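Local coordinates for nitrite oxidoreductase subunit A (PDB 7B04), which belongs to the molybdopterin oxidoreductase family and holds a molybdenum atom, two MD1 molecules and an iron-sulfur cluster, at residues D459-K467 against V478-K486; N938-R948 against E1109-W1119. All coordinates share one frame; numbering follows the deposited sequence.

Contact 1 (D459-K467 against V478-K486); sequences DPVLEGSFK and VMTLLEMYK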
# COMPACT_ATOMS: atom_id res chain seq x y z
N ASP B 459 41.81 1.86 33.51
CA ASP B 459 40.58 1.16 33.86
C ASP B 459 39.65 2.20 34.47
O ASP B 459 39.67 2.44 35.68
CB ASP B 459 40.82 -0.01 34.82
CG ASP B 459 39.54 -0.77 35.13
OD1 ASP B 459 38.90 -1.29 34.18
OD2 ASP B 459 39.16 -0.85 36.32
N PRO B 460 38.86 2.87 33.64
CA PRO B 460 38.03 3.98 34.12
C PRO B 460 37.07 3.55 35.22
O PRO B 460 36.81 2.36 35.42
CB PRO B 460 37.26 4.42 32.86
CG PRO B 460 38.08 3.92 31.72
CD PRO B 460 38.69 2.64 32.19
N VAL B 461 36.57 4.53 35.96
CA VAL B 461 35.55 4.31 36.98
C VAL B 461 34.25 4.93 36.51
O VAL B 461 34.23 6.09 36.06
CB VAL B 461 35.97 4.87 38.35
CG1 VAL B 461 37.23 4.19 38.84
CG2 VAL B 461 36.16 6.38 38.31
N LEU B 462 33.17 4.15 36.57
CA LEU B 462 31.86 4.63 36.17
C LEU B 462 31.27 5.59 37.20
O LEU B 462 30.58 6.53 36.82
CB LEU B 462 30.92 3.45 35.87
CG LEU B 462 31.35 2.77 34.56
CD1 LEU B 462 30.37 1.68 34.15
CD2 LEU B 462 31.55 3.79 33.45
N GLU B 463 31.47 5.32 38.48
CA GLU B 463 30.92 6.15 39.54
C GLU B 463 32.01 6.96 40.22
O GLU B 463 33.20 6.62 40.17
CB GLU B 463 30.19 5.31 40.58
CG GLU B 463 29.08 4.45 40.02
CD GLU B 463 28.45 3.57 41.08
OE1 GLU B 463 29.20 2.89 41.81
OE2 GLU B 463 27.21 3.57 41.18
N GLY B 464 31.59 8.02 40.91
CA GLY B 464 32.52 8.85 41.64
C GLY B 464 32.32 10.34 41.46
O GLY B 464 31.95 10.82 40.38
N SER B 465 32.55 11.08 42.54
CA SER B 465 32.56 12.53 42.54
C SER B 465 33.89 12.94 43.15
O SER B 465 34.20 12.53 44.27
CB SER B 465 31.39 13.12 43.34
OG SER B 465 30.15 12.78 42.75
N PHE B 466 34.67 13.73 42.43
CA PHE B 466 36.04 13.96 42.82
C PHE B 466 36.27 15.45 42.99
O PHE B 466 35.61 16.28 42.35
CB PHE B 466 37.00 13.38 41.79
CG PHE B 466 36.76 11.93 41.51
CD1 PHE B 466 37.33 10.95 42.31
CD2 PHE B 466 35.94 11.54 40.46
CE1 PHE B 466 37.09 9.61 42.06
CE2 PHE B 466 35.70 10.20 40.21
CZ PHE B 466 36.28 9.23 41.01
N LYS B 467 37.24 15.79 43.83
CA LYS B 467 37.64 17.17 44.00
C LYS B 467 38.96 17.35 43.27
O LYS B 467 39.90 16.58 43.48
CB LYS B 467 37.78 17.53 45.48
N VAL B 478 34.63 17.66 39.87
CA VAL B 478 34.34 16.88 38.68
C VAL B 478 33.77 15.53 39.09
O VAL B 478 34.22 14.92 40.07
CB VAL B 478 35.60 16.71 37.79
CG1 VAL B 478 36.27 18.05 37.56
CG2 VAL B 478 36.59 15.73 38.41
N MET B 479 32.74 15.08 38.37
CA MET B 479 32.10 13.80 38.66
C MET B 479 31.75 13.10 37.36
O MET B 479 31.72 13.70 36.29
CB MET B 479 30.84 13.98 39.52
CG MET B 479 29.87 14.98 38.97
SD MET B 479 28.49 15.26 40.08
CE MET B 479 27.92 16.82 39.44
N THR B 480 31.47 11.80 37.47
CA THR B 480 31.19 10.99 36.29
C THR B 480 29.84 11.35 35.69
O THR B 480 28.90 11.73 36.39
CB THR B 480 31.23 9.50 36.63
OG1 THR B 480 30.11 9.16 37.45
CG2 THR B 480 32.51 9.14 37.37
N LEU B 481 29.76 11.24 34.36
CA LEU B 481 28.48 11.42 33.68
C LEU B 481 27.42 10.49 34.25
O LEU B 481 26.25 10.86 34.37
CB LEU B 481 28.64 11.19 32.17
CG LEU B 481 27.34 11.31 31.38
CD1 LEU B 481 26.74 12.72 31.50
CD2 LEU B 481 27.55 10.94 29.92
N LEU B 482 27.82 9.27 34.61
CA LEU B 482 26.88 8.34 35.23
C LEU B 482 26.40 8.87 36.57
O LEU B 482 25.21 8.77 36.89
CB LEU B 482 27.54 6.97 35.39
CG LEU B 482 26.62 5.75 35.42
CD1 LEU B 482 27.34 4.54 34.85
CD2 LEU B 482 26.15 5.47 36.83
N GLU B 483 27.31 9.42 37.38
CA GLU B 483 26.88 10.10 38.60
C GLU B 483 25.93 11.25 38.29
O GLU B 483 24.90 11.41 38.94
CB GLU B 483 28.08 10.59 39.40
CG GLU B 483 28.76 9.51 40.24
CD GLU B 483 27.90 9.05 41.41
OE1 GLU B 483 27.12 9.86 41.95
OE2 GLU B 483 28.00 7.86 41.78
N MET B 484 26.32 12.06 37.31
CA MET B 484 25.47 13.18 36.88
C MET B 484 24.17 12.57 36.36
O MET B 484 23.11 13.10 36.66
CB MET B 484 26.15 14.03 35.81
CG MET B 484 27.35 14.79 36.31
SD MET B 484 27.76 16.25 35.35
CE MET B 484 27.27 17.55 36.47
N TYR B 485 24.24 11.46 35.64
CA TYR B 485 22.96 10.86 35.17
C TYR B 485 22.12 10.39 36.36
O TYR B 485 20.91 10.54 36.33
CB TYR B 485 23.17 9.85 34.05
CG TYR B 485 22.86 10.40 32.68
CD1 TYR B 485 21.56 10.48 32.21
CD2 TYR B 485 23.86 10.89 31.88
CE1 TYR B 485 21.28 11.00 30.96
CE2 TYR B 485 23.59 11.41 30.63
CZ TYR B 485 22.30 11.48 30.17
OH TYR B 485 22.07 12.00 28.94
N LYS B 486 22.77 9.86 37.39
CA LYS B 486 22.11 9.35 38.62
C LYS B 486 21.33 10.50 39.25
O LYS B 486 20.27 10.25 39.78
CB LYS B 486 23.20 8.91 39.59
CG LYS B 486 23.33 7.42 39.83
CD LYS B 486 24.58 7.10 40.60
CE LYS B 486 25.03 5.67 40.47
NZ LYS B 486 26.48 5.60 40.19
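The beta hairpin of strands 465-469 and 475-480 runs straight into helix 481-488, and Phe-466 and Val-478 pair across it. They form an antiparallel hydrogen-bonded pair: Phe-466 N to Val-478 O is 2.7 Å, and Val-478 N to Phe-466 O is 3.0 Å. Ser-465 and Met-479 make the adjacent non-hydrogen-bonded pair, and Ser-465 OG lies 3.5 Å from Met-479 CB. Thr-480 N then donates to Gly-464 O at 3.1 Å.

Thr-480 is the N-cap of the helix. Its OG1 sits between the backbone N and the carbonyl carbon (chi1 70°), where it accepts from Glu-483 N at 2.8 Å. The same OG1 donates to Leu-462 O at 2.7 Å, tilted 23° from the carbonyl plane. One hydroxyl thus joins the helix start to the loop before the hairpin. Beside it, Leu-482 CD1 packs on Leu-462 CB.

On the helix, Glu-483 CG, set anti to the carbonyl carbon (chi1 -81°), lies 3.3 Å from Gly-464 N. The bend at chi2 then turns the carboxylate toward Glu-463 CB. Lys-486 reaches the carboxylates of Glu-463 and Glu-483 in a salt-bridge network, although the position of its NZ is uncertain. Strand 386-388 completes the three-stranded sheet, with Leu-386 touching Phe-466, Val-478 and Thr-480.

Contact 2 (N938-R948 against E1109-W1119); sequences NFGDPYRMDKR and ENGGMGGKGVW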
# COMPACT_ATOMS: atom_id res chain seq x y z
N ASN B 938 -12.30 3.64 3.34
CA ASN B 938 -13.55 2.91 3.60
C ASN B 938 -14.61 3.20 2.56
O ASN B 938 -15.71 2.64 2.62
CB ASN B 938 -14.12 3.26 4.98
CG ASN B 938 -13.71 2.29 6.06
OD1 ASN B 938 -13.22 1.20 5.79
ND2 ASN B 938 -13.93 2.68 7.31
N PHE B 939 -14.36 4.15 1.67
CA PHE B 939 -15.41 4.62 0.79
C PHE B 939 -15.20 4.30 -0.69
O PHE B 939 -16.08 4.63 -1.49
CB PHE B 939 -15.57 6.12 1.01
CG PHE B 939 -15.64 6.47 2.47
CD1 PHE B 939 -16.83 6.31 3.17
CD2 PHE B 939 -14.51 6.88 3.16
CE1 PHE B 939 -16.90 6.59 4.51
CE2 PHE B 939 -14.58 7.16 4.51
CZ PHE B 939 -15.77 7.02 5.19
N GLY B 940 -14.14 3.58 -1.04
CA GLY B 940 -13.81 3.33 -2.44
C GLY B 940 -14.93 2.74 -3.27
O GLY B 940 -15.60 1.80 -2.85
N ASP B 941 -15.14 3.30 -4.46
CA ASP B 941 -16.16 2.82 -5.38
C ASP B 941 -15.78 3.22 -6.81
O ASP B 941 -15.68 4.41 -7.11
CB ASP B 941 -17.54 3.38 -5.00
CG ASP B 941 -18.64 2.99 -5.97
OD1 ASP B 941 -19.66 2.43 -5.53
OD2 ASP B 941 -18.51 3.26 -7.18
N PRO B 942 -15.56 2.25 -7.70
CA PRO B 942 -15.21 2.60 -9.09
C PRO B 942 -16.35 3.26 -9.84
O PRO B 942 -16.09 3.99 -10.80
CB PRO B 942 -14.83 1.25 -9.71
CG PRO B 942 -15.59 0.25 -8.90
CD PRO B 942 -15.62 0.79 -7.50
N TYR B 943 -17.60 3.02 -9.44
CA TYR B 943 -18.77 3.60 -10.11
C TYR B 943 -19.18 4.95 -9.52
O TYR B 943 -19.99 5.64 -10.14
CB TYR B 943 -19.95 2.63 -10.03
CG TYR B 943 -19.63 1.24 -10.55
CD1 TYR B 943 -19.47 1.00 -11.90
CD2 TYR B 943 -19.50 0.17 -9.67
CE1 TYR B 943 -19.18 -0.26 -12.38
CE2 TYR B 943 -19.21 -1.10 -10.14
CZ TYR B 943 -19.06 -1.31 -11.50
OH TYR B 943 -18.77 -2.57 -11.97
N ARG B 944 -18.63 5.33 -8.37
CA ARG B 944 -18.90 6.61 -7.72
C ARG B 944 -20.40 6.86 -7.57
O ARG B 944 -20.96 7.81 -8.11
CB ARG B 944 -18.23 7.75 -8.49
CG ARG B 944 -16.72 7.71 -8.47
CD ARG B 944 -16.13 8.95 -9.12
NE ARG B 944 -16.41 10.15 -8.34
CZ ARG B 944 -17.27 11.09 -8.70
NH1 ARG B 944 -17.44 12.17 -7.95
NH2 ARG B 944 -17.94 10.97 -9.84
N MET B 945 -21.05 5.97 -6.81
CA MET B 945 -22.49 6.12 -6.58
C MET B 945 -22.81 7.38 -5.79
O MET B 945 -23.86 8.00 -6.02
CB MET B 945 -23.03 4.89 -5.87
CG MET B 945 -22.86 3.60 -6.66
SD MET B 945 -23.45 2.15 -5.76
CE MET B 945 -22.90 0.84 -6.85
N ASP B 946 -21.93 7.78 -4.87
CA ASP B 946 -22.07 9.05 -4.17
C ASP B 946 -21.24 10.08 -4.94
O ASP B 946 -20.01 10.07 -4.88
CB ASP B 946 -21.59 8.91 -2.72
CG ASP B 946 -21.91 10.14 -1.88
OD1 ASP B 946 -22.49 11.11 -2.40
OD2 ASP B 946 -21.56 10.13 -0.68
N LYS B 947 -21.93 10.97 -5.66
CA LYS B 947 -21.22 11.90 -6.54
C LYS B 947 -20.35 12.88 -5.77
O LYS B 947 -19.41 13.44 -6.35
CB LYS B 947 -22.21 12.62 -7.46
CG LYS B 947 -23.03 13.73 -6.83
CD LYS B 947 -23.85 14.41 -7.93
CE LYS B 947 -24.59 15.64 -7.43
NZ LYS B 947 -25.32 16.31 -8.54
N ARG B 948 -20.63 13.11 -4.48
CA ARG B 948 -19.79 14.01 -3.69
C ARG B 948 -18.36 13.49 -3.57
O ARG B 948 -17.43 14.27 -3.33
CB ARG B 948 -20.38 14.18 -2.29
CG ARG B 948 -21.70 14.91 -2.21
CD ARG B 948 -22.18 14.95 -0.77
NE ARG B 948 -22.54 13.61 -0.29
CZ ARG B 948 -22.69 13.29 0.99
NH1 ARG B 948 -22.51 14.21 1.93
NH2 ARG B 948 -23.01 12.05 1.33
N GLU B 1109 -20.75 17.74 7.00
CA GLU B 1109 -21.90 17.29 6.21
C GLU B 1109 -22.22 15.86 6.61
O GLU B 1109 -21.37 15.12 7.11
CB GLU B 1109 -21.61 17.41 4.71
CG GLU B 1109 -22.80 17.12 3.80
CD GLU B 1109 -22.46 17.32 2.33
OE1 GLU B 1109 -21.31 17.71 2.03
OE2 GLU B 1109 -23.34 17.09 1.48
N ASN B 1110 -23.47 15.47 6.37
CA ASN B 1110 -23.92 14.13 6.72
C ASN B 1110 -23.28 13.09 5.80
O ASN B 1110 -23.11 13.33 4.60
CB ASN B 1110 -25.44 14.03 6.65
CG ASN B 1110 -26.13 14.83 7.74
OD1 ASN B 1110 -25.70 14.81 8.90
ND2 ASN B 1110 -27.19 15.53 7.38
N GLY B 1111 -22.95 11.93 6.36
CA GLY B 1111 -22.33 10.89 5.57
C GLY B 1111 -23.29 10.16 4.64
O GLY B 1111 -22.83 9.49 3.71
N GLY B 1112 -24.60 10.29 4.87
CA GLY B 1112 -25.56 9.63 4.01
C GLY B 1112 -25.50 10.14 2.59
O GLY B 1112 -25.10 11.28 2.32
N MET B 1113 -25.86 9.27 1.65
CA MET B 1113 -25.83 9.62 0.24
C MET B 1113 -26.80 10.77 -0.02
O MET B 1113 -27.98 10.71 0.37
CB MET B 1113 -26.18 8.41 -0.62
CG MET B 1113 -26.61 8.74 -2.03
SD MET B 1113 -25.29 8.36 -3.20
CE MET B 1113 -25.27 6.57 -3.07
N GLY B 1114 -26.29 11.83 -0.66
CA GLY B 1114 -27.05 13.03 -0.91
C GLY B 1114 -27.13 13.98 0.27
O GLY B 1114 -27.87 14.98 0.19
N GLY B 1115 -26.40 13.70 1.34
CA GLY B 1115 -26.49 14.47 2.56
C GLY B 1115 -27.66 14.13 3.45
O GLY B 1115 -27.84 14.77 4.50
N LYS B 1116 -28.47 13.14 3.07
CA LYS B 1116 -29.65 12.77 3.84
C LYS B 1116 -29.32 11.50 4.62
O LYS B 1116 -28.93 10.48 4.03
CB LYS B 1116 -30.86 12.58 2.93
N GLY B 1117 -29.46 11.58 5.94
CA GLY B 1117 -29.30 10.44 6.81
C GLY B 1117 -27.84 10.11 7.05
O GLY B 1117 -26.92 10.89 6.78
N VAL B 1118 -27.62 8.88 7.49
CA VAL B 1118 -26.31 8.45 7.93
C VAL B 1118 -25.67 7.57 6.86
O VAL B 1118 -26.33 7.01 5.99
CB VAL B 1118 -26.36 7.73 9.29
CG1 VAL B 1118 -26.69 6.26 9.11
CG2 VAL B 1118 -25.07 7.88 9.98
N TRP B 1119 -24.34 7.48 6.91
CA TRP B 1119 -23.61 6.62 6.00
C TRP B 1119 -24.12 5.19 6.09
O TRP B 1119 -24.32 4.66 7.19
CB TRP B 1119 -22.12 6.70 6.32
CG TRP B 1119 -21.20 5.91 5.44
CD1 TRP B 1119 -21.10 5.96 4.08
CD2 TRP B 1119 -20.22 4.97 5.89
NE1 TRP B 1119 -20.12 5.08 3.65
CE2 TRP B 1119 -19.57 4.47 4.74
CE3 TRP B 1119 -19.85 4.49 7.15
CZ2 TRP B 1119 -18.56 3.51 4.83
CZ3 TRP B 1119 -18.84 3.54 7.23
CH2 TRP B 1119 -18.21 3.06 6.07
O HOH W 1 -22.50 8.24 0.80
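Arg-948 sends its guanidinium into the turn of 1109-1119. NH1 donates to Asn-1110 O at 2.9 Å, nearly straight (170°) and in the guanidinium plane. It also forms a salt bridge with Glu-1109 OE2 at 3.0 Å; the guanidinium and carboxylate planes are steeply inclined. Gly-1115 N lies over one face of the group. Asp-946 holds it from its own segment: Arg-948 NE donates to the syn lone pair of Asp-946 OD1 at 3.3 Å. The two acids have further partners, Arg-1004 for Asp-946 and Arg-1052 for Glu-1109. A water links Asp-946 OD2 to Gly-1111 O.

The aromatic end is buried and close-packed. Phe-939 CE1 lies over one face of the Trp-1119 indole, 3.4 Å from CE2, with the ring planes oblique at 59°. Arg-1004 of strand 1001-1007 touches both rings.

The Met-1113 side is more open to solvent: Met-1113 is partly exposed and Gly-1114 exposed. The bend at chi2 turns Met-1113 SD back to 3.4 Å from Asp-946 CA, and chi3 folds CE toward Met-945 CB. The whole is a loop-to-loop junction at the end of strand 1102-1109, where the loop before strand 956-959 meets the one leading to helix 1120-1124.

Along the chain the two contacts come in series, and neither nests in nor crosses the other. Contact 1 closes a short loop: ten residues separate its segments, and both belong to the molybdopterin oxidoreductase region of the chain. It ties a hairpin to the helix that follows. Contact 2 opens much later and closes a far larger loop of 160 residues. It joins the loop after helix 930-935 to the one after strand 1102-1109. The centres of contact 1 and contact 2 are about 65 Å apart, on opposite sides of the chain's centre. The nearest atoms of contact 1 and contact 2 are about 43 Å apart. No other chain touches contact 1, whereas segment 938-948 of contact 2 meets subunits B and C.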